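Local structure of hydrazine synthase subunit alpha (Candidatus Kuenenia stuttgartiensis, 5C2V) at residues D[274-279]-D[558-563]; D[440-443]-D[448-451]; D[271-274]-D[279-282]. The protein catalyses the second half-reaction of hydrazine synthesis, condensing hydroxylamine produced in the gamma subunit with ammonia to give hydrazine. All blocks are in the same frame, centred on the assembly; numbering follows the deposited sequence.

Interaction 1. Residues D[274-279]-D[558-563]; sequences GNCDGE and GCHYGS. With ZN (zinc ion), chain B; HEC (heme c), chain C.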
loop_
_atom_site.group_PDB
_atom_site.type_symbol
_atom_site.label_atom_id
_atom_site.label_comp_id
_atom_site.label_asym_id
_atom_site.label_seq_id
_atom_site.Cartn_x
_atom_site.Cartn_y
_atom_site.Cartn_z
ATOM N N GLY D 274 -2.218 9.566 11.878
ATOM C CA GLY D 274 -2.668 8.254 11.442
ATOM C C GLY D 274 -3.718 8.166 10.346
ATOM O O GLY D 274 -4.048 7.065 9.906
ATOM N N ASN D 275 -4.264 9.298 9.909
ATOM C CA ASN D 275 -5.318 9.269 8.894
ATOM C C ASN D 275 -4.868 9.522 7.453
ATOM O O ASN D 275 -5.664 9.385 6.522
ATOM C CB ASN D 275 -6.402 10.289 9.251
ATOM C CG ASN D 275 -7.694 10.059 8.493
ATOM O OD1 ASN D 275 -8.400 9.079 8.731
ATOM N ND2 ASN D 275 -8.010 10.961 7.571
ATOM N N CYS D 276 -3.600 9.863 7.254
ATOM C CA CYS D 276 -3.167 10.345 5.943
ATOM C C CYS D 276 -2.109 9.463 5.283
ATOM O O CYS D 276 -1.370 8.744 5.959
ATOM C CB CYS D 276 -2.647 11.781 6.064
ATOM S SG CYS D 276 -3.920 13.016 6.470
ATOM N N ASP D 277 -2.048 9.525 3.955
ATOM C CA ASP D 277 -1.079 8.758 3.179
ATOM C C ASP D 277 0.353 9.118 3.559
ATOM O O ASP D 277 0.689 10.293 3.705
ATOM C CB ASP D 277 -1.289 8.982 1.679
ATOM C CG ASP D 277 -2.647 8.509 1.202
ATOM O OD1 ASP D 277 -2.790 7.302 0.910
ATOM O OD2 ASP D 277 -3.573 9.344 1.113
ATOM N N GLY D 278 1.191 8.099 3.714
ATOM C CA GLY D 278 2.586 8.301 4.057
ATOM C C GLY D 278 2.865 8.093 5.532
ATOM O O GLY D 278 4.007 7.867 5.931
ATOM N N GLU D 279 1.817 8.172 6.346
ATOM C CA GLU D 279 1.952 8.008 7.790
ATOM C C GLU D 279 2.029 6.536 8.195
ATOM O O GLU D 279 1.524 5.657 7.498
ATOM C CB GLU D 279 0.799 8.709 8.507
ATOM C CG GLU D 279 0.827 10.221 8.335
ATOM C CD GLU D 279 -0.414 10.904 8.869
ATOM O OE1 GLU D 279 -1.329 10.198 9.339
ATOM O OE2 GLU D 279 -0.474 12.151 8.818
ATOM N N GLY D 558 -7.798 25.304 2.070
ATOM C CA GLY D 558 -7.793 24.613 0.798
ATOM C C GLY D 558 -8.450 23.254 0.864
ATOM O O GLY D 558 -9.092 22.909 1.856
ATOM N N CYS D 559 -8.286 22.478 -0.200
ATOM C CA CYS D 559 -8.868 21.150 -0.249
ATOM C C CYS D 559 -7.784 20.154 0.132
ATOM O O CYS D 559 -6.913 19.831 -0.671
ATOM C CB CYS D 559 -9.422 20.880 -1.652
ATOM S SG CYS D 559 -10.033 19.222 -1.989
ATOM N N HIS D 560 -7.875 19.651 1.361
ATOM C CA HIS D 560 -6.815 18.859 1.987
ATOM C C HIS D 560 -5.428 19.466 1.755
ATOM O O HIS D 560 -4.495 18.762 1.381
ATOM C CB HIS D 560 -6.845 17.411 1.490
ATOM C CG HIS D 560 -6.126 16.456 2.394
ATOM N ND1 HIS D 560 -4.802 16.115 2.217
ATOM C CD2 HIS D 560 -6.544 15.781 3.492
ATOM C CE1 HIS D 560 -4.439 15.265 3.161
ATOM N NE2 HIS D 560 -5.477 15.045 3.948
ATOM N N TYR D 561 -5.299 20.775 1.965
ATOM C CA TYR D 561 -4.019 21.451 1.762
ATOM C C TYR D 561 -3.085 21.262 2.958
ATOM O O TYR D 561 -1.868 21.411 2.838
ATOM C CB TYR D 561 -4.236 22.943 1.487
ATOM C CG TYR D 561 -2.992 23.794 1.648
ATOM C CD1 TYR D 561 -1.974 23.761 0.703
ATOM C CD2 TYR D 561 -2.837 24.629 2.747
ATOM C CE1 TYR D 561 -0.836 24.536 0.848
ATOM C CE2 TYR D 561 -1.704 25.407 2.901
ATOM C CZ TYR D 561 -0.707 25.357 1.950
ATOM O OH TYR D 561 0.423 26.129 2.100
ATOM N N GLY D 562 -3.655 20.907 4.105
ATOM C CA GLY D 562 -2.864 20.726 5.308
ATOM C C GLY D 562 -3.031 21.825 6.339
ATOM O O GLY D 562 -2.341 21.832 7.358
ATOM N N SER D 563 -3.936 22.763 6.073
ATOM C CA SER D 563 -4.221 23.826 7.032
ATOM C C SER D 563 -4.790 23.248 8.320
ATOM O O SER D 563 -4.580 23.800 9.396
ATOM C CB SER D 563 -5.192 24.851 6.449
ATOM O OG SER D 563 -6.516 24.348 6.422
HETATM ZN ZN ZN B . -5.744 13.403 5.150
HETATM FE FE HEC C . -10.992 18.094 3.914
HETATM C CHA HEC C . -9.824 14.965 4.791
HETATM C CHB HEC C . -11.699 18.733 7.207
HETATM C CHC HEC C . -12.529 21.055 3.023
HETATM C CHD HEC C . -10.497 17.381 0.597
HETATM N NA HEC C . -10.794 17.048 5.667
HETATM C C1A HEC C . -10.296 15.767 5.804
HETATM C C2A HEC C . -10.352 15.409 7.204
HETATM C C3A HEC C . -10.870 16.442 7.874
HETATM C C4A HEC C . -11.159 17.497 6.922
HETATM C CMA HEC C . -11.119 16.510 9.396
HETATM C CAA HEC C . -9.896 14.059 7.800
HETATM C CBA HEC C . -8.496 14.196 8.391
HETATM C CGA HEC C . -7.474 14.423 7.306
HETATM O O1A HEC C . -6.653 15.367 7.441
HETATM O O2A HEC C . -7.479 13.667 6.302
HETATM N NB HEC C . -12.068 19.566 4.921
HETATM C C1B HEC C . -11.974 19.726 6.292
HETATM C C2B HEC C . -12.206 21.124 6.593
HETATM C C3B HEC C . -12.441 21.767 5.448
HETATM C C4B HEC C . -12.357 20.801 4.367
HETATM C CMB HEC C . -12.197 21.760 7.999
HETATM C CAB HEC C . -12.734 23.279 5.318
HETATM C CBB HEC C . -14.182 23.492 4.821
HETATM N NC HEC C . -11.386 19.071 2.138
HETATM C C1C HEC C . -12.124 20.231 1.995
HETATM C C2C HEC C . -12.297 20.480 0.578
HETATM C C3C HEC C . -11.834 19.415 -0.081
HETATM C C4C HEC C . -11.188 18.539 0.879
HETATM C CMC HEC C . -13.178 21.593 -0.031
HETATM C CAC HEC C . -11.868 19.225 -1.614
HETATM C CBC HEC C . -12.789 18.035 -1.963
HETATM N ND HEC C . -10.282 16.428 2.859
HETATM C C1D HEC C . -10.145 16.385 1.475
HETATM C C2D HEC C . -9.569 15.116 1.094
HETATM C C3D HEC C . -9.353 14.362 2.411
HETATM C C4D HEC C . -9.829 15.251 3.445
HETATM C CMD HEC C . -9.237 14.638 -0.337
HETATM C CAD HEC C . -8.768 12.948 2.607
HETATM C CBD HEC C . -9.722 11.934 1.988
HETATM C CGD HEC C . -9.154 10.551 2.138
HETATM O O1D HEC C . -9.713 9.616 1.513
HETATM O O2D HEC C . -8.144 10.385 2.872
HETATM O O HOH W 1 -6.028 11.714 3.933
#
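Cys276 and His560 meet at a zinc ion, and His560 is the histidine of a CXXCH heme c attachment motif. In such a motif the histidine usually binds the heme iron; here that axial place belongs to Tyr564, and the imidazole is turned to zinc. Cys559, with SG anti to its backbone N (chi1 174°), holds HEC through the thioether from SG to CAC. The next residue, His560, also puts its ring anti to the backbone N, and this carries the imidazole along the porphyrin rim, with CD2 3.3 Å from HEC C3D in an oblique approach. NE2 then binds zinc at 2.0 Å, while Cys276 SG, reaching over from the loop 274-279, binds it at 2.3 Å. The angle at zinc between Cys276 SG and His560 NE2 is about 112°, close to tetrahedral. Cys276 SG and HEC O2A, both zinc ligands, lie at the edge of the imidazole, near its plane; zinc is held at NE2 on that edge. A heme propionate oxygen, O2A, and a water, each 2.1 Å from zinc, complete four-coordination. Second-shell groups orient the first: Asp440 OD1 is hydrogen-bonded to His560 ND1, which fixes the ring rotation, and Asn275 ND2 donates to O2A. The type II turn from Cys276 to Glu279 folds the Glu279 carboxylate back on its own loop, and Arg565 pairs with OE2. At the other carboxylate oxygen, OE1, two backbone amides arrive from opposite faces of the plane: Gly274 N at 2.8 Å, and Cys276 N at 3.1 Å with an N-H...O angle of 162°.

Interaction 2. Residues D[440-443]-D[448-451]; sequences DQPV and HQKA. With HEC (heme c), chain C.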
loop_
_atom_site.group_PDB
_atom_site.type_symbol
_atom_site.label_atom_id
_atom_site.label_comp_id
_atom_site.label_asym_id
_atom_site.label_seq_id
_atom_site.Cartn_x
_atom_site.Cartn_y
_atom_site.Cartn_z
ATOM N N ASP D 440 -2.628 19.158 -1.532
ATOM C CA ASP D 440 -1.343 18.469 -1.502
ATOM C C ASP D 440 -1.450 17.136 -2.237
ATOM O O ASP D 440 -0.481 16.383 -2.333
ATOM C CB ASP D 440 -0.868 18.256 -0.059
ATOM C CG ASP D 440 -1.683 17.207 0.685
ATOM O OD1 ASP D 440 -2.834 16.935 0.286
ATOM O OD2 ASP D 440 -1.167 16.655 1.679
ATOM N N GLN D 441 -2.644 16.853 -2.750
ATOM C CA GLN D 441 -2.910 15.601 -3.449
ATOM C C GLN D 441 -2.581 15.711 -4.932
ATOM O O GLN D 441 -2.838 16.741 -5.555
ATOM C CB GLN D 441 -4.372 15.187 -3.266
ATOM C CG GLN D 441 -4.732 14.802 -1.843
ATOM C CD GLN D 441 -3.972 13.583 -1.362
ATOM O OE1 GLN D 441 -3.292 13.625 -0.336
ATOM N NE2 GLN D 441 -4.086 12.485 -2.101
ATOM N N PRO D 442 -2.007 14.641 -5.503
ATOM C CA PRO D 442 -1.652 14.607 -6.922
ATOM C C PRO D 442 -2.829 14.195 -7.796
ATOM O O PRO D 442 -3.918 13.941 -7.283
ATOM C CB PRO D 442 -0.548 13.554 -6.968
ATOM C CG PRO D 442 -0.944 12.588 -5.902
ATOM C CD PRO D 442 -1.590 13.411 -4.805
ATOM N N VAL D 443 -2.605 14.134 -9.104
ATOM C CA VAL D 443 -3.604 13.604 -10.020
ATOM C C VAL D 443 -3.520 12.083 -10.026
ATOM O O VAL D 443 -2.454 11.517 -10.260
ATOM C CB VAL D 443 -3.417 14.142 -11.449
ATOM C CG1 VAL D 443 -4.432 13.513 -12.391
ATOM C CG2 VAL D 443 -3.537 15.657 -11.464
ATOM N N HIS D 448 -10.053 10.178 -3.736
ATOM C CA HIS D 448 -9.614 11.226 -2.819
ATOM C C HIS D 448 -8.512 12.067 -3.456
ATOM O O HIS D 448 -7.960 12.970 -2.826
ATOM C CB HIS D 448 -9.136 10.627 -1.495
ATOM C CG HIS D 448 -7.800 9.960 -1.575
ATOM N ND1 HIS D 448 -7.628 8.694 -2.093
ATOM C CD2 HIS D 448 -6.569 10.380 -1.195
ATOM C CE1 HIS D 448 -6.350 8.365 -2.032
ATOM N NE2 HIS D 448 -5.687 9.371 -1.492
ATOM N N GLN D 449 -8.197 11.761 -4.711
ATOM C CA GLN D 449 -7.192 12.505 -5.458
ATOM C C GLN D 449 -7.846 13.298 -6.583
ATOM O O GLN D 449 -9.064 13.257 -6.756
ATOM C CB GLN D 449 -6.136 11.557 -6.025
ATOM C CG GLN D 449 -5.376 10.769 -4.971
ATOM C CD GLN D 449 -4.529 9.662 -5.569
ATOM O OE1 GLN D 449 -4.870 9.094 -6.607
ATOM N NE2 GLN D 449 -3.415 9.351 -4.916
ATOM N N LYS D 450 -7.032 14.020 -7.346
ATOM C CA LYS D 450 -7.538 14.806 -8.464
ATOM C C LYS D 450 -7.657 13.953 -9.723
ATOM O O LYS D 450 -6.772 13.158 -10.031
ATOM C CB LYS D 450 -6.633 16.011 -8.731
ATOM C CG LYS D 450 -6.583 17.019 -7.594
ATOM C CD LYS D 450 -5.774 18.245 -7.985
ATOM C CE LYS D 450 -5.745 19.270 -6.864
ATOM N NZ LYS D 450 -5.005 20.499 -7.258
ATOM N N ALA D 451 -8.759 14.121 -10.444
ATOM C CA ALA D 451 -8.969 13.399 -11.691
ATOM C C ALA D 451 -8.285 14.122 -12.844
ATOM O O ALA D 451 -8.167 13.584 -13.946
ATOM C CB ALA D 451 -10.448 13.239 -11.967
HETATM FE FE HEC C . -10.992 18.094 3.914
HETATM C CHA HEC C . -9.824 14.965 4.791
HETATM C CHB HEC C . -11.699 18.733 7.207
HETATM C CHC HEC C . -12.529 21.055 3.023
HETATM C CHD HEC C . -10.497 17.381 0.597
HETATM N NA HEC C . -10.794 17.048 5.667
HETATM C C1A HEC C . -10.296 15.767 5.804
HETATM C C2A HEC C . -10.352 15.409 7.204
HETATM C C3A HEC C . -10.870 16.442 7.874
HETATM C C4A HEC C . -11.159 17.497 6.922
HETATM C CMA HEC C . -11.119 16.510 9.396
HETATM C CAA HEC C . -9.896 14.059 7.800
HETATM C CBA HEC C . -8.496 14.196 8.391
HETATM C CGA HEC C . -7.474 14.423 7.306
HETATM O O1A HEC C . -6.653 15.367 7.441
HETATM O O2A HEC C . -7.479 13.667 6.302
HETATM N NB HEC C . -12.068 19.566 4.921
HETATM C C1B HEC C . -11.974 19.726 6.292
HETATM C C2B HEC C . -12.206 21.124 6.593
HETATM C C3B HEC C . -12.441 21.767 5.448
HETATM C C4B HEC C . -12.357 20.801 4.367
HETATM C CMB HEC C . -12.197 21.760 7.999
HETATM C CAB HEC C . -12.734 23.279 5.318
HETATM C CBB HEC C . -14.182 23.492 4.821
HETATM N NC HEC C . -11.386 19.071 2.138
HETATM C C1C HEC C . -12.124 20.231 1.995
HETATM C C2C HEC C . -12.297 20.480 0.578
HETATM C C3C HEC C . -11.834 19.415 -0.081
HETATM C C4C HEC C . -11.188 18.539 0.879
HETATM C CMC HEC C . -13.178 21.593 -0.031
HETATM C CAC HEC C . -11.868 19.225 -1.614
HETATM C CBC HEC C . -12.789 18.035 -1.963
HETATM N ND HEC C . -10.282 16.428 2.859
HETATM C C1D HEC C . -10.145 16.385 1.475
HETATM C C2D HEC C . -9.569 15.116 1.094
HETATM C C3D HEC C . -9.353 14.362 2.411
HETATM C C4D HEC C . -9.829 15.251 3.445
HETATM C CMD HEC C . -9.237 14.638 -0.337
HETATM C CAD HEC C . -8.768 12.948 2.607
HETATM C CBD HEC C . -9.722 11.934 1.988
HETATM C CGD HEC C . -9.154 10.551 2.138
HETATM O O1D HEC C . -9.713 9.616 1.513
HETATM O O2D HEC C . -8.144 10.385 2.872
#
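Gln441 leans on the chain from His448 to Gln449, and its bend at chi2 (-63°) brings the amide group up to the His448 ring. The two side chains cross at about a right angle with their planes 44° apart, Gln441 CD standing 4.1 Å from His448 CD2, while further back Gln441 CG packs against His448 O. Gln449 packs beside them: its CG sits 3.8 Å above the centre of the His448 ring, and the same carbon meets the amide end of Gln441. Further along, Lys450 N donates to Pro442 O over 3.1 Å, nearly straight at 165°. Together with a second backbone bond between Lys450 and Gly444, this makes a single parallel beta bridge, Lys450 opposite Val443, in which the chain loops round between the two segments and runs on in the same direction. The Lys450 side chain is extended and passes along 440-443, CD and CE lying beside Gln441 O, before NZ reaches Thr437 O. Val443 crosses Lys450 at about a right angle. Its CA-H points to Lys450 O at 3.2 Å, CG1 approaches the same oxygen, and CG2 rests 4.1 Å from Lys450 CB. On the heme side, His448 CB is 3.2 Å from propionate oxygen O1D of HEC.

Interaction 3. Residues D[271-274]-D[279-282]; sequences PIYG and EIGG. With HEC (heme c), chain C.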
loop_
_atom_site.group_PDB
_atom_site.type_symbol
_atom_site.label_atom_id
_atom_site.label_comp_id
_atom_site.label_asym_id
_atom_site.label_seq_id
_atom_site.Cartn_x
_atom_site.Cartn_y
_atom_site.Cartn_z
ATOM N N PRO D 271 -7.441 16.400 12.656
ATOM C CA PRO D 271 -6.607 15.199 12.780
ATOM C C PRO D 271 -5.276 15.471 13.471
ATOM O O PRO D 271 -4.741 16.575 13.365
ATOM C CB PRO D 271 -6.379 14.786 11.327
ATOM C CG PRO D 271 -6.442 16.069 10.577
ATOM C CD PRO D 271 -7.510 16.875 11.262
ATOM N N ILE D 272 -4.753 14.468 14.167
ATOM C CA ILE D 272 -3.436 14.573 14.784
ATOM C C ILE D 272 -2.466 13.620 14.094
ATOM O O ILE D 272 -1.479 14.061 13.507
ATOM C CB ILE D 272 -3.482 14.280 16.296
ATOM C CG1 ILE D 272 -4.285 15.361 17.019
ATOM C CG2 ILE D 272 -2.076 14.202 16.868
ATOM C CD1 ILE D 272 -3.689 16.750 16.900
ATOM N N TYR D 273 -2.731 12.319 14.170
ATOM C CA TYR D 273 -1.871 11.356 13.482
ATOM C C TYR D 273 -2.600 10.087 13.042
ATOM O O TYR D 273 -3.483 9.592 13.741
ATOM C CB TYR D 273 -0.687 10.982 14.378
ATOM C CG TYR D 273 0.421 10.248 13.656
ATOM C CD1 TYR D 273 1.308 10.929 12.831
ATOM C CD2 TYR D 273 0.585 8.876 13.802
ATOM C CE1 TYR D 273 2.325 10.264 12.170
ATOM C CE2 TYR D 273 1.599 8.203 13.144
ATOM C CZ TYR D 273 2.466 8.903 12.330
ATOM O OH TYR D 273 3.476 8.238 11.673
ATOM N N GLY D 274 -2.218 9.566 11.878
ATOM C CA GLY D 274 -2.668 8.254 11.442
ATOM C C GLY D 274 -3.718 8.166 10.346
ATOM O O GLY D 274 -4.048 7.065 9.906
ATOM N N GLU D 279 1.817 8.172 6.346
ATOM C CA GLU D 279 1.952 8.008 7.790
ATOM C C GLU D 279 2.029 6.536 8.195
ATOM O O GLU D 279 1.524 5.657 7.498
ATOM C CB GLU D 279 0.799 8.709 8.507
ATOM C CG GLU D 279 0.827 10.221 8.335
ATOM C CD GLU D 279 -0.414 10.904 8.869
ATOM O OE1 GLU D 279 -1.329 10.198 9.339
ATOM O OE2 GLU D 279 -0.474 12.151 8.818
ATOM N N ILE D 280 2.670 6.285 9.332
ATOM C CA ILE D 280 2.991 4.932 9.776
ATOM C C ILE D 280 1.819 4.242 10.485
ATOM O O ILE D 280 1.009 4.891 11.147
ATOM C CB ILE D 280 4.228 4.958 10.710
ATOM C CG1 ILE D 280 5.387 5.684 10.022
ATOM C CG2 ILE D 280 4.659 3.554 11.115
ATOM C CD1 ILE D 280 6.660 5.728 10.836
ATOM N N GLY D 281 1.743 2.921 10.334
ATOM C CA GLY D 281 0.764 2.104 11.028
ATOM C C GLY D 281 -0.352 1.514 10.186
ATOM O O GLY D 281 -0.968 0.531 10.592
ATOM N N GLY D 282 -0.605 2.084 9.011
ATOM C CA GLY D 282 -1.561 1.499 8.087
ATOM C C GLY D 282 -2.953 1.286 8.659
ATOM O O GLY D 282 -3.608 2.227 9.106
HETATM FE FE HEC C . -10.992 18.094 3.914
HETATM C CHA HEC C . -9.824 14.965 4.791
HETATM C CHB HEC C . -11.699 18.733 7.207
HETATM C CHC HEC C . -12.529 21.055 3.023
HETATM C CHD HEC C . -10.497 17.381 0.597
HETATM N NA HEC C . -10.794 17.048 5.667
HETATM C C1A HEC C . -10.296 15.767 5.804
HETATM C C2A HEC C . -10.352 15.409 7.204
HETATM C C3A HEC C . -10.870 16.442 7.874
HETATM C C4A HEC C . -11.159 17.497 6.922
HETATM C CMA HEC C . -11.119 16.510 9.396
HETATM C CAA HEC C . -9.896 14.059 7.800
HETATM C CBA HEC C . -8.496 14.196 8.391
HETATM C CGA HEC C . -7.474 14.423 7.306
HETATM O O1A HEC C . -6.653 15.367 7.441
HETATM O O2A HEC C . -7.479 13.667 6.302
HETATM N NB HEC C . -12.068 19.566 4.921
HETATM C C1B HEC C . -11.974 19.726 6.292
HETATM C C2B HEC C . -12.206 21.124 6.593
HETATM C C3B HEC C . -12.441 21.767 5.448
HETATM C C4B HEC C . -12.357 20.801 4.367
HETATM C CMB HEC C . -12.197 21.760 7.999
HETATM C CAB HEC C . -12.734 23.279 5.318
HETATM C CBB HEC C . -14.182 23.492 4.821
HETATM N NC HEC C . -11.386 19.071 2.138
HETATM C C1C HEC C . -12.124 20.231 1.995
HETATM C C2C HEC C . -12.297 20.480 0.578
HETATM C C3C HEC C . -11.834 19.415 -0.081
HETATM C C4C HEC C . -11.188 18.539 0.879
HETATM C CMC HEC C . -13.178 21.593 -0.031
HETATM C CAC HEC C . -11.868 19.225 -1.614
HETATM C CBC HEC C . -12.789 18.035 -1.963
HETATM N ND HEC C . -10.282 16.428 2.859
HETATM C C1D HEC C . -10.145 16.385 1.475
HETATM C C2D HEC C . -9.569 15.116 1.094
HETATM C C3D HEC C . -9.353 14.362 2.411
HETATM C C4D HEC C . -9.829 15.251 3.445
HETATM C CMD HEC C . -9.237 14.638 -0.337
HETATM C CAD HEC C . -8.768 12.948 2.607
HETATM C CBD HEC C . -9.722 11.934 1.988
HETATM C CGD HEC C . -9.154 10.551 2.138
HETATM O O1D HEC C . -9.713 9.616 1.513
HETATM O O2D HEC C . -8.144 10.385 2.872
#
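The carboxylate of Glu279 is laid almost flat over the phenol of Tyr273, the two planes only 14° apart and OE1 above one ring face. The side chains run past each other in opposite directions, so the aliphatic part of Glu279 also meets the ring, CG lying 4.1 Å from Tyr273 CE1. Tyr273 has CG anti to its backbone N (chi1 -167°), which sends the phenol along the returning chain and places OH where Ile280 N can donate to it at 3.2 Å with an angle of 161°; just inside this bond lies the one from Gly274 N to Glu279 OE1. The stronger polar partner of Tyr273 OH is Asn323 OD1, so the hydroxyl is held between a backbone N-H and a side-chain amide oxygen. Ile280 CB packs on it at 3.5 Å, and Arg565 also packs on Tyr273. At the start of the segment Pro271 CG lies 3.2 Å from propionate oxygen O1A of HEC. Ile272 and Tyr273 both face Ile259, a classic beta bulge at the end of strand 270-273, the edge strand of a four-stranded antiparallel blade of the beta-propeller.

All three contacts touch the same heme c. Interaction 1 supplies one of the two thioethers and the zinc site. Interactions 1 and 3 meet at one propionate, where interaction 3 sets Pro271 against the zinc-bound group, and interaction 2 places His448 beside the other. Interactions 1 and 3 share Gly274 and Glu279, their centres about 10 Å apart, and the turn that presents Cys276 follows shortly after strand 270-273. Interaction 2 lies inside the chain loop closed by interaction 1, centres about 11 Å apart, and touches it where Asp440 OD1 lies 2.9 Å from His560 ND1. Interactions 2 and 3 do not touch; their nearest atoms are about 8 Å apart.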